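Local coordinates for hypothetical protein, similar to alpha-acetolactate decarboxylase (Staphylococcus aureus subsp. aureus, PDB 1XV2) that probably decarboxylates alpha-acetolactate to acetoin as a zinc-dependent alpha-acetolactate decarboxylase, at residues Ile28-Leu42 / Glu48-Asn60. Sequence-based numbering, arbitrary orientation.
Sequences INELLEHGNLGIATL and EVIFLDGKAYHAN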
loop_
_atom_site.group_PDB
_atom_site.type_symbol
_atom_site.label_atom_id
_atom_site.label_comp_id
_atom_site.label_asym_id
_atom_site.label_seq_id
_atom_site.Cartn_x
_atom_site.Cartn_y
_atom_site.Cartn_z
ATOM N N ILE A 28 -14.362 11.084 -11.914
ATOM C CA ILE A 28 -13.677 12.291 -11.451
ATOM C C ILE A 28 -14.384 12.819 -10.205
ATOM O O ILE A 28 -13.742 13.157 -9.210
ATOM C CB ILE A 28 -13.685 13.401 -12.529
ATOM C CG1 ILE A 28 -12.670 13.076 -13.624
ATOM C CG2 ILE A 28 -13.374 14.754 -11.889
ATOM C CD1 ILE A 28 -11.220 13.108 -13.152
ATOM N N ASN A 29 -15.712 12.884 -10.272
ATOM C CA ASN A 29 -16.526 13.358 -9.157
ATOM C C ASN A 29 -16.300 12.515 -7.906
ATOM O O ASN A 29 -16.249 13.044 -6.795
ATOM C CB ASN A 29 -18.016 13.325 -9.532
ATOM C CG ASN A 29 -18.406 14.430 -10.503
ATOM O OD1 ASN A 29 -19.495 14.406 -11.076
ATOM N ND2 ASN A 29 -17.526 15.407 -10.683
ATOM N N GLU A 30 -16.170 11.205 -8.084
ATOM C CA GLU A 30 -15.949 10.313 -6.951
ATOM C C GLU A 30 -14.589 10.594 -6.307
ATOM O O GLU A 30 -14.444 10.541 -5.085
ATOM C CB GLU A 30 -16.030 8.851 -7.403
ATOM C CG GLU A 30 -17.330 8.514 -8.126
ATOM C CD GLU A 30 -17.426 7.054 -8.531
ATOM O OE1 GLU A 30 -16.434 6.507 -9.058
ATOM O OE2 GLU A 30 -18.506 6.460 -8.333
ATOM N N LEU A 31 -13.594 10.896 -7.135
ATOM C CA LEU A 31 -12.258 11.197 -6.631
ATOM C C LEU A 31 -12.258 12.509 -5.844
ATOM O O LEU A 31 -11.649 12.605 -4.778
ATOM C CB LEU A 31 -11.264 11.285 -7.794
ATOM C CG LEU A 31 -10.364 10.064 -7.996
ATOM C CD1 LEU A 31 -9.364 9.976 -6.850
ATOM C CD2 LEU A 31 -11.200 8.800 -8.074
ATOM N N LEU A 32 -12.948 13.514 -6.373
ATOM C CA LEU A 32 -13.023 14.812 -5.724
ATOM C C LEU A 32 -13.634 14.723 -4.332
ATOM O O LEU A 32 -13.433 15.607 -3.502
ATOM C CB LEU A 32 -13.816 15.788 -6.593
ATOM C CG LEU A 32 -13.034 16.360 -7.777
ATOM C CD1 LEU A 32 -13.926 17.268 -8.606
ATOM C CD2 LEU A 32 -11.831 17.136 -7.251
ATOM N N GLU A 33 -14.382 13.655 -4.077
ATOM C CA GLU A 33 -14.990 13.467 -2.767
ATOM C C GLU A 33 -13.898 13.223 -1.730
ATOM O O GLU A 33 -14.093 13.481 -0.540
ATOM C CB GLU A 33 -15.959 12.278 -2.780
ATOM C CG GLU A 33 -17.277 12.525 -3.509
ATOM C CD GLU A 33 -18.077 13.677 -2.910
ATOM O OE1 GLU A 33 -17.739 14.851 -3.184
ATOM O OE2 GLU A 33 -19.042 13.407 -2.157
ATOM N N HIS A 34 -12.747 12.732 -2.186
ATOM C CA HIS A 34 -11.634 12.445 -1.289
ATOM C C HIS A 34 -10.531 13.505 -1.269
ATOM O O HIS A 34 -9.594 13.400 -0.482
ATOM C CB HIS A 34 -11.000 11.092 -1.633
ATOM C CG HIS A 34 -11.918 9.923 -1.442
ATOM N ND1 HIS A 34 -12.834 9.531 -2.395
ATOM C CD2 HIS A 34 -12.056 9.059 -0.409
ATOM C CE1 HIS A 34 -13.494 8.474 -1.957
ATOM N NE2 HIS A 34 -13.041 8.167 -0.756
ATOM N N GLY A 35 -10.629 14.519 -2.122
ATOM C CA GLY A 35 -9.592 15.537 -2.122
ATOM C C GLY A 35 -9.805 16.723 -3.036
ATOM O O GLY A 35 -10.828 16.831 -3.714
ATOM N N ASN A 36 -8.817 17.617 -3.049
ATOM C CA ASN A 36 -8.852 18.820 -3.870
ATOM C C ASN A 36 -7.516 19.065 -4.571
ATOM O O ASN A 36 -7.373 20.016 -5.342
ATOM C CB ASN A 36 -9.198 20.034 -3.009
ATOM C CG ASN A 36 -8.353 20.115 -1.756
ATOM O OD1 ASN A 36 -7.133 19.961 -1.802
ATOM N ND2 ASN A 36 -9.000 20.366 -0.625
ATOM N N LEU A 37 -6.540 18.207 -4.298
ATOM C CA LEU A 37 -5.224 18.327 -4.910
ATOM C C LEU A 37 -4.677 16.948 -5.240
ATOM O O LEU A 37 -4.633 16.067 -4.381
ATOM C CB LEU A 37 -4.261 19.055 -3.967
ATOM C CG LEU A 37 -2.808 19.191 -4.433
ATOM C CD1 LEU A 37 -2.185 20.426 -3.806
ATOM C CD2 LEU A 37 -2.025 17.939 -4.069
ATOM N N GLY A 38 -4.259 16.762 -6.490
ATOM C CA GLY A 38 -3.730 15.473 -6.889
ATOM C C GLY A 38 -3.445 15.332 -8.370
ATOM O O GLY A 38 -3.443 16.305 -9.125
ATOM N N ILE A 39 -3.216 14.094 -8.782
ATOM C CA ILE A 39 -2.896 13.782 -10.163
ATOM C C ILE A 39 -3.606 12.505 -10.586
ATOM O O ILE A 39 -3.999 11.696 -9.747
ATOM C CB ILE A 39 -1.386 13.558 -10.321
ATOM C CG1 ILE A 39 -0.960 12.366 -9.456
ATOM C CG2 ILE A 39 -0.629 14.803 -9.893
ATOM C CD1 ILE A 39 0.526 12.116 -9.433
ATOM N N ALA A 40 -3.749 12.321 -11.892
ATOM C CA ALA A 40 -4.397 11.133 -12.430
ATOM C C ALA A 40 -4.334 11.146 -13.950
ATOM O O ALA A 40 -3.555 11.885 -14.553
ATOM C CB ALA A 40 -5.859 11.073 -11.965
ATOM N N THR A 41 -5.155 10.300 -14.559
ATOM C CA THR A 41 -5.253 10.215 -16.002
ATOM C C THR A 41 -6.641 9.659 -16.293
ATOM O O THR A 41 -7.352 9.254 -15.368
ATOM C CB THR A 41 -4.164 9.304 -16.599
ATOM O OG1 THR A 41 -4.343 9.227 -18.021
ATOM C CG2 THR A 41 -4.217 7.910 -15.982
ATOM N N LEU A 42 -7.041 9.653 -17.559
ATOM C CA LEU A 42 -8.367 9.155 -17.912
ATOM C C LEU A 42 -8.334 7.749 -18.492
ATOM O O LEU A 42 -7.271 7.156 -18.649
ATOM C CB LEU A 42 -9.030 10.105 -18.914
ATOM C CG LEU A 42 -9.179 11.559 -18.460
ATOM C CD1 LEU A 42 -9.891 12.349 -19.541
ATOM C CD2 LEU A 42 -9.957 11.623 -17.151
ATOM N N GLU A 48 -3.302 13.820 -19.021
ATOM C CA GLU A 48 -2.845 14.106 -17.675
ATOM C C GLU A 48 -3.897 14.848 -16.875
ATOM O O GLU A 48 -4.346 15.918 -17.280
ATOM C CB GLU A 48 -1.591 14.974 -17.752
ATOM C CG GLU A 48 -0.535 14.461 -18.717
ATOM C CD GLU A 48 0.051 13.137 -18.274
ATOM O OE1 GLU A 48 -0.154 12.772 -17.098
ATOM O OE2 GLU A 48 0.723 12.472 -19.095
ATOM N N VAL A 49 -4.281 14.289 -15.733
ATOM C CA VAL A 49 -5.262 14.940 -14.882
ATOM C C VAL A 49 -4.547 15.659 -13.746
ATOM O O VAL A 49 -3.651 15.101 -13.115
ATOM C CB VAL A 49 -6.250 13.924 -14.267
ATOM C CG1 VAL A 49 -7.221 14.638 -13.337
ATOM C CG2 VAL A 49 -7.008 13.206 -15.371
ATOM N N ILE A 50 -4.927 16.908 -13.503
ATOM C CA ILE A 50 -4.344 17.675 -12.411
ATOM C C ILE A 50 -5.484 18.164 -11.524
ATOM O O ILE A 50 -6.356 18.906 -11.979
ATOM C CB ILE A 50 -3.562 18.927 -12.901
ATOM C CG1 ILE A 50 -2.493 18.537 -13.921
ATOM C CG2 ILE A 50 -2.912 19.621 -11.711
ATOM C CD1 ILE A 50 -3.021 18.356 -15.330
ATOM N N PHE A 51 -5.493 17.726 -10.269
ATOM C CA PHE A 51 -6.515 18.165 -9.327
ATOM C C PHE A 51 -5.934 19.398 -8.645
ATOM O O PHE A 51 -4.955 19.302 -7.906
ATOM C CB PHE A 51 -6.809 17.078 -8.293
ATOM C CG PHE A 51 -7.504 15.867 -8.860
ATOM C CD1 PHE A 51 -8.748 15.983 -9.474
ATOM C CD2 PHE A 51 -6.919 14.608 -8.768
ATOM C CE1 PHE A 51 -9.401 14.862 -9.988
ATOM C CE2 PHE A 51 -7.566 13.481 -9.280
ATOM C CZ PHE A 51 -8.808 13.611 -9.892
ATOM N N LEU A 52 -6.531 20.554 -8.911
ATOM C CA LEU A 52 -6.043 21.805 -8.345
ATOM C C LEU A 52 -7.172 22.672 -7.802
ATOM O O LEU A 52 -8.083 23.053 -8.536
ATOM C CB LEU A 52 -5.266 22.575 -9.414
ATOM C CG LEU A 52 -4.491 23.809 -8.956
ATOM C CD1 LEU A 52 -3.441 23.405 -7.929
ATOM C CD2 LEU A 52 -3.841 24.470 -10.164
ATOM N N ASP A 53 -7.101 22.983 -6.512
ATOM C CA ASP A 53 -8.110 23.804 -5.859
ATOM C C ASP A 53 -9.516 23.234 -6.052
ATOM O O ASP A 53 -10.448 23.963 -6.389
ATOM C CB ASP A 53 -8.068 25.236 -6.405
ATOM C CG ASP A 53 -6.761 25.950 -6.098
ATOM O OD1 ASP A 53 -6.356 25.991 -4.917
ATOM O OD2 ASP A 53 -6.145 26.484 -7.044
ATOM N N GLY A 54 -9.660 21.928 -5.849
ATOM C CA GLY A 54 -10.958 21.291 -5.991
ATOM C C GLY A 54 -11.470 21.157 -7.412
ATOM O O GLY A 54 -12.546 20.603 -7.633
ATOM N N LYS A 55 -10.716 21.665 -8.380
ATOM C CA LYS A 55 -11.122 21.576 -9.778
ATOM C C LYS A 55 -10.311 20.480 -10.464
ATOM O O LYS A 55 -9.195 20.176 -10.048
ATOM C CB LYS A 55 -10.891 22.915 -10.482
ATOM C CG LYS A 55 -11.393 24.128 -9.704
ATOM C CD LYS A 55 -12.878 24.034 -9.394
ATOM C CE LYS A 55 -13.709 24.033 -10.669
ATOM N NZ LYS A 55 -13.489 25.262 -11.486
ATOM N N ALA A 56 -10.873 19.887 -11.512
ATOM C CA ALA A 56 -10.186 18.823 -12.235
ATOM C C ALA A 56 -9.881 19.257 -13.660
ATOM O O ALA A 56 -10.788 19.534 -14.436
ATOM C CB ALA A 56 -11.043 17.562 -12.240
ATOM N N TYR A 57 -8.598 19.311 -13.999
ATOM C CA TYR A 57 -8.167 19.723 -15.330
ATOM C C TYR A 57 -7.569 18.569 -16.127
ATOM O O TYR A 57 -7.047 17.606 -15.559
ATOM C CB TYR A 57 -7.136 20.850 -15.213
ATOM C CG TYR A 57 -7.655 22.070 -14.488
ATOM C CD1 TYR A 57 -8.567 22.931 -15.097
ATOM C CD2 TYR A 57 -7.268 22.339 -13.176
ATOM C CE1 TYR A 57 -9.083 24.028 -14.419
ATOM C CE2 TYR A 57 -7.780 23.437 -12.486
ATOM C CZ TYR A 57 -8.688 24.275 -13.115
ATOM O OH TYR A 57 -9.208 25.357 -12.441
ATOM N N HIS A 58 -7.638 18.675 -17.449
ATOM C CA HIS A 58 -7.098 17.636 -18.310
ATOM C C HIS A 58 -6.307 18.187 -19.487
ATOM O O HIS A 58 -6.798 19.023 -20.250
ATOM C CB HIS A 58 -8.225 16.744 -18.834
ATOM C CG HIS A 58 -7.744 15.574 -19.633
ATOM N ND1 HIS A 58 -8.017 15.425 -20.975
ATOM C CD2 HIS A 58 -7.002 14.498 -19.278
ATOM C CE1 HIS A 58 -7.468 14.306 -21.413
ATOM N NE2 HIS A 58 -6.846 13.725 -20.402
ATOM N N ALA A 59 -5.074 17.709 -19.622
ATOM C CA ALA A 59 -4.195 18.115 -20.710
ATOM C C ALA A 59 -3.922 16.860 -21.529
ATOM O O ALA A 59 -3.396 15.879 -21.002
ATOM C CB ALA A 59 -2.892 18.680 -20.151
ATOM N N ASN A 60 -4.291 16.872 -22.807
ATOM C CA ASN A 60 -4.072 15.692 -23.629
ATOM C C ASN A 60 -2.959 15.831 -24.650
ATOM O O ASN A 60 -2.320 16.879 -24.767
ATOM C CB ASN A 60 -5.366 15.264 -24.342
ATOM C CG ASN A 60 -5.847 16.282 -25.364
ATOM O OD1 ASN A 60 -5.052 16.903 -26.066
ATOM N ND2 ASN A 60 -7.163 16.439 -25.465
#
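Phe51, on the antiparallel beta hairpin of strands 37-42 and 48-52, packs its ring against helix 28-32 and Gly38. The hairpin lies in the mixed sheet of this acetolactate decarboxylase-like protein. Gly38 and Phe51 form a hydrogen-bonded pair, and so do Ala40 and Val49. The Phe51 side chain makes contact from CB to CZ. Phe51 CB lies 3.1 Å from Gly38 N. Gly38 has no side chain on this face, and the ring edge, near Phe51 CD2, lies against its backbone. With CG anti to the carbonyl carbon (chi1 -69°), the ring leans over the sheet toward the helix. Phe51 CD1 meets Leu32 CD2, and Phe51 CD2 sits 3.6 Å from Gly38 C. Further out, Phe51 CE1 touches Ile28 CD1 while Phe51 CE2 reaches Ala40 CB. Phe51 CZ ends 4.0 Å from Leu31 CB. Val49 CG1 lies over one face of the Phe51 ring, offset toward the rim. Ile39 and Ile50 point to the other side of the sheet, against zinc ligand His178. Val49 O accepts a bond from His178 ND1, so the hairpin backbone adjoins the metal site. The type I' turn Leu52-Lys55 is tied back by Gly54 N, which donates to Asn36 O. At the far end, Leu42 CD1 sits over the centre of the His58 ring, 3.5 Å from its centroid.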